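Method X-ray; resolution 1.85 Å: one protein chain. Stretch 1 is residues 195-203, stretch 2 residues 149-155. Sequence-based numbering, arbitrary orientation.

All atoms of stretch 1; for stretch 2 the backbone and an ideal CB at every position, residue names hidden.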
# COMPACT_ATOMS: atom_id res chain seq x y z
N ASP A 195 -2.31 -24.88 -6.06
CA ASP A 195 -2.93 -25.65 -5.00
C ASP A 195 -2.42 -25.08 -3.68
O ASP A 195 -1.23 -25.19 -3.37
CB ASP A 195 -2.56 -27.13 -5.12
CG ASP A 195 -3.27 -27.99 -4.09
OD1 ASP A 195 -3.70 -27.48 -3.04
OD2 ASP A 195 -3.38 -29.20 -4.33
N LEU A 196 -3.31 -24.47 -2.92
CA LEU A 196 -2.93 -23.77 -1.69
C LEU A 196 -2.44 -24.71 -0.57
O LEU A 196 -1.86 -24.23 0.42
CB LEU A 196 -4.09 -22.90 -1.20
CG LEU A 196 -4.05 -21.39 -1.49
CD1 LEU A 196 -3.19 -20.99 -2.71
CD2 LEU A 196 -5.47 -20.81 -1.58
N GLU A 197 -2.68 -26.01 -0.74
CA GLU A 197 -2.23 -27.04 0.22
C GLU A 197 -0.78 -27.46 0.02
O GLU A 197 -0.26 -28.26 0.80
CB GLU A 197 -3.09 -28.30 0.10
CG GLU A 197 -4.51 -28.13 0.55
CD GLU A 197 -5.19 -29.47 0.73
OE1 GLU A 197 -5.84 -29.65 1.78
OE2 GLU A 197 -5.06 -30.34 -0.16
N VAL A 198 -0.12 -26.93 -1.01
CA VAL A 198 1.21 -27.40 -1.40
C VAL A 198 2.20 -26.25 -1.50
O VAL A 198 2.10 -25.40 -2.38
CB VAL A 198 1.15 -28.15 -2.75
CG1 VAL A 198 2.56 -28.55 -3.21
CG2 VAL A 198 0.26 -29.38 -2.64
N ALA A 199 3.14 -26.22 -0.56
CA ALA A 199 4.26 -25.30 -0.62
C ALA A 199 5.37 -25.93 -1.46
O ALA A 199 5.48 -27.16 -1.52
CB ALA A 199 4.77 -24.98 0.79
N PRO A 200 6.17 -25.11 -2.15
CA PRO A 200 6.18 -23.66 -2.19
C PRO A 200 5.14 -23.09 -3.17
O PRO A 200 4.93 -23.64 -4.26
CB PRO A 200 7.59 -23.34 -2.67
CG PRO A 200 7.91 -24.46 -3.59
CD PRO A 200 7.22 -25.67 -3.02
N LEU A 201 4.52 -21.98 -2.79
CA LEU A 201 3.60 -21.28 -3.68
C LEU A 201 4.34 -20.28 -4.58
O LEU A 201 3.93 -19.13 -4.75
CB LEU A 201 2.50 -20.58 -2.88
CG LEU A 201 1.63 -21.58 -2.11
CD1 LEU A 201 0.83 -20.89 -1.02
CD2 LEU A 201 0.72 -22.34 -3.07
N ILE A 202 5.45 -20.75 -5.15
CA ILE A 202 6.20 -20.00 -6.13
C ILE A 202 6.69 -20.99 -7.16
O ILE A 202 7.05 -22.13 -6.82
CB ILE A 202 7.39 -19.22 -5.50
CG1 ILE A 202 8.13 -18.40 -6.56
CG2 ILE A 202 8.35 -20.16 -4.78
CD1 ILE A 202 9.06 -17.32 -5.99
N ARG A 203 6.67 -20.59 -8.43
CA ARG A 203 7.20 -21.43 -9.50
C ARG A 203 8.01 -20.57 -10.47
O ARG A 203 7.77 -19.37 -10.61
CB ARG A 203 6.10 -22.21 -10.22
CG ARG A 203 4.86 -21.41 -10.59
CD ARG A 203 3.88 -22.27 -11.41
NE ARG A 203 3.11 -23.20 -10.58
CZ ARG A 203 1.79 -23.16 -10.40
NH1 ARG A 203 1.04 -22.23 -10.97
NH2 ARG A 203 1.20 -24.06 -9.62
N UNK A 149 7.32 -17.49 4.13
CA UNK A 149 6.13 -17.38 3.28
C UNK A 149 6.24 -18.28 2.05
O UNK A 149 5.23 -18.76 1.54
CB UNK A 149 5.92 -15.93 2.85
N UNK A 150 7.46 -18.51 1.58
CA UNK A 150 7.69 -19.42 0.45
C UNK A 150 7.71 -20.91 0.85
O UNK A 150 7.88 -21.79 -0.00
CB UNK A 150 9.02 -19.06 -0.23
N UNK A 151 7.55 -21.18 2.15
CA UNK A 151 7.41 -22.55 2.65
C UNK A 151 6.07 -22.73 3.38
O UNK A 151 5.91 -23.66 4.17
CB UNK A 151 8.57 -22.90 3.58
N UNK A 152 5.12 -21.85 3.09
CA UNK A 152 3.82 -21.85 3.74
C UNK A 152 2.76 -22.46 2.83
O UNK A 152 2.65 -22.09 1.67
CB UNK A 152 3.42 -20.43 4.14
N UNK A 153 1.99 -23.40 3.38
CA UNK A 153 0.80 -23.91 2.72
C UNK A 153 -0.38 -23.58 3.63
O UNK A 153 -0.18 -23.12 4.75
CB UNK A 153 0.90 -25.41 2.44
N UNK A 154 -1.59 -23.83 3.14
CA UNK A 154 -2.77 -23.53 3.94
C UNK A 154 -3.60 -24.79 4.12
O UNK A 154 -3.66 -25.64 3.24
CB UNK A 154 -3.60 -22.42 3.29
N UNK A 155 -4.23 -24.88 5.28
CA UNK A 155 -5.17 -25.96 5.59
C UNK A 155 -6.33 -25.34 6.35
O UNK A 155 -6.25 -24.18 6.76
CB UNK A 155 -4.51 -27.08 6.40

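Stretch 1 opens with a type I turn from D195 to V198, passes a cis peptide before P200 and enters a strand at I202. Stretch 2 packs against it, closest in register at A199 with 153 and at P200 with 151, and each of its positions can be judged by what that surface offers.

At position 149 the ideal CB finds nothing of stretch 1 within 5.5 Å, so this surface sets no preference. The residue is S149, whose OG is hydrogen-bonded elsewhere in the structure. Its backbone does more here: a water donates to S149 O at 2.9 Å and accepts from L201 N at 2.9 Å, linking the two backbones.

Position 150 has phi/psi of -81/-2 and a CB bond that runs sideways. The ideal CB is 4.7 Å from I202 CG2 and 5.1 Å from P200 CB, both carbon, with no charge or polar group offered there. An apolar chain would suit, such as leucine, methionine or isoleucine. The residue is L150; in its m,t rotamer the end of the chain comes nearer to stretch 1, and L150 CD2 lies 4.1 Å from I202 CG2. Its carbonyl is also closely covered, with L150 O only 3.1 Å from P200 CB.

Position 151 points away, its ideal CB 5.2 Å from the small A199 CB, so a long or polar chain can be carried outward without disturbing the contact. The residue is R151, and its guanidinium is hydrogen-bonded elsewhere in the structure.

Position 152 also points away and has extended backbone angles, which beta-branched residues tolerate well; the visible atoms allow many others. It is T152. The contact with stretch 1 falls to its backbone: T152 O lies 3.5 Å from L201 CD1 and 3.7 Å from A199 CB, and it accepts a hydrogen bond of 2.8 Å from the same water.

Position 153 points toward stretch 1 at close range. Its ideal CB is 3.5 Å from E197 O, 3.6 Å from L196 O and 3.8 Å from A199 N, so the backbone of the turn and of the residue after it crowds it and a small residue, alanine, serine or perhaps glycine, is the natural expectation. The residue is S153. Its CB packs 4.3 Å from A199 CB, while the p rotamer places OG where it is hydrogen-bonded elsewhere in the structure.

At position 154 the backbone is tied to stretch 1 by the one direct hydrogen bond between the stretches, which the backbone N of 154 donates to L196 O at 2.8 Å. The CB bond runs sideways, and the side chains of L196 and L201 offer apolar surface within reach of a large hydrophobic residue, aromatic or aliphatic. The residue is F154: F154 CD2 lies 4.0 Å from L196 CG, and F154 CE2 lies 3.8 Å from L201 CD1, which meets the ring at its edge.

Position 155 again points sideways, with E197 OE1 5.5 Å from the ideal CB. That leaves room for many residues, and a basic one could be imagined near the carboxylate. The residue is A155, which makes no contact with stretch 1.

Stretch 2 149-155: SLRTSFA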
# COMPACT_ATOMS: atom_id res chain seq x y z
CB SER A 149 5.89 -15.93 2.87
OG SER A 149 5.44 -15.17 3.99
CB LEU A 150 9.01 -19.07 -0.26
CG LEU A 150 9.07 -17.66 -0.86
CD1 LEU A 150 10.37 -17.47 -1.62
CD2 LEU A 150 7.86 -17.37 -1.76
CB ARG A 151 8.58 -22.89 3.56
CG ARG A 151 9.90 -22.98 2.80
CD ARG A 151 11.11 -23.22 3.70
NE ARG A 151 11.52 -22.02 4.45
CZ ARG A 151 11.38 -21.84 5.77
NH1 ARG A 151 10.80 -22.76 6.53
NH2 ARG A 151 11.81 -20.72 6.32
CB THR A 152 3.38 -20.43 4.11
OG1 THR A 152 4.32 -19.86 5.03
CG2 THR A 152 1.99 -20.44 4.74
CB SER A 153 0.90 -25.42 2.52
OG SER A 153 0.89 -26.13 3.75
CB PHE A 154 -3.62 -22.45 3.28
CG PHE A 154 -2.90 -21.14 3.11
CD1 PHE A 154 -3.03 -20.13 4.05
CD2 PHE A 154 -2.09 -20.93 2.01
CE1 PHE A 154 -2.36 -18.93 3.89
CE2 PHE A 154 -1.43 -19.72 1.84
CZ PHE A 154 -1.56 -18.72 2.79
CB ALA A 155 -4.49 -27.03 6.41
O HOH W 1 4.49 -20.99 -0.09
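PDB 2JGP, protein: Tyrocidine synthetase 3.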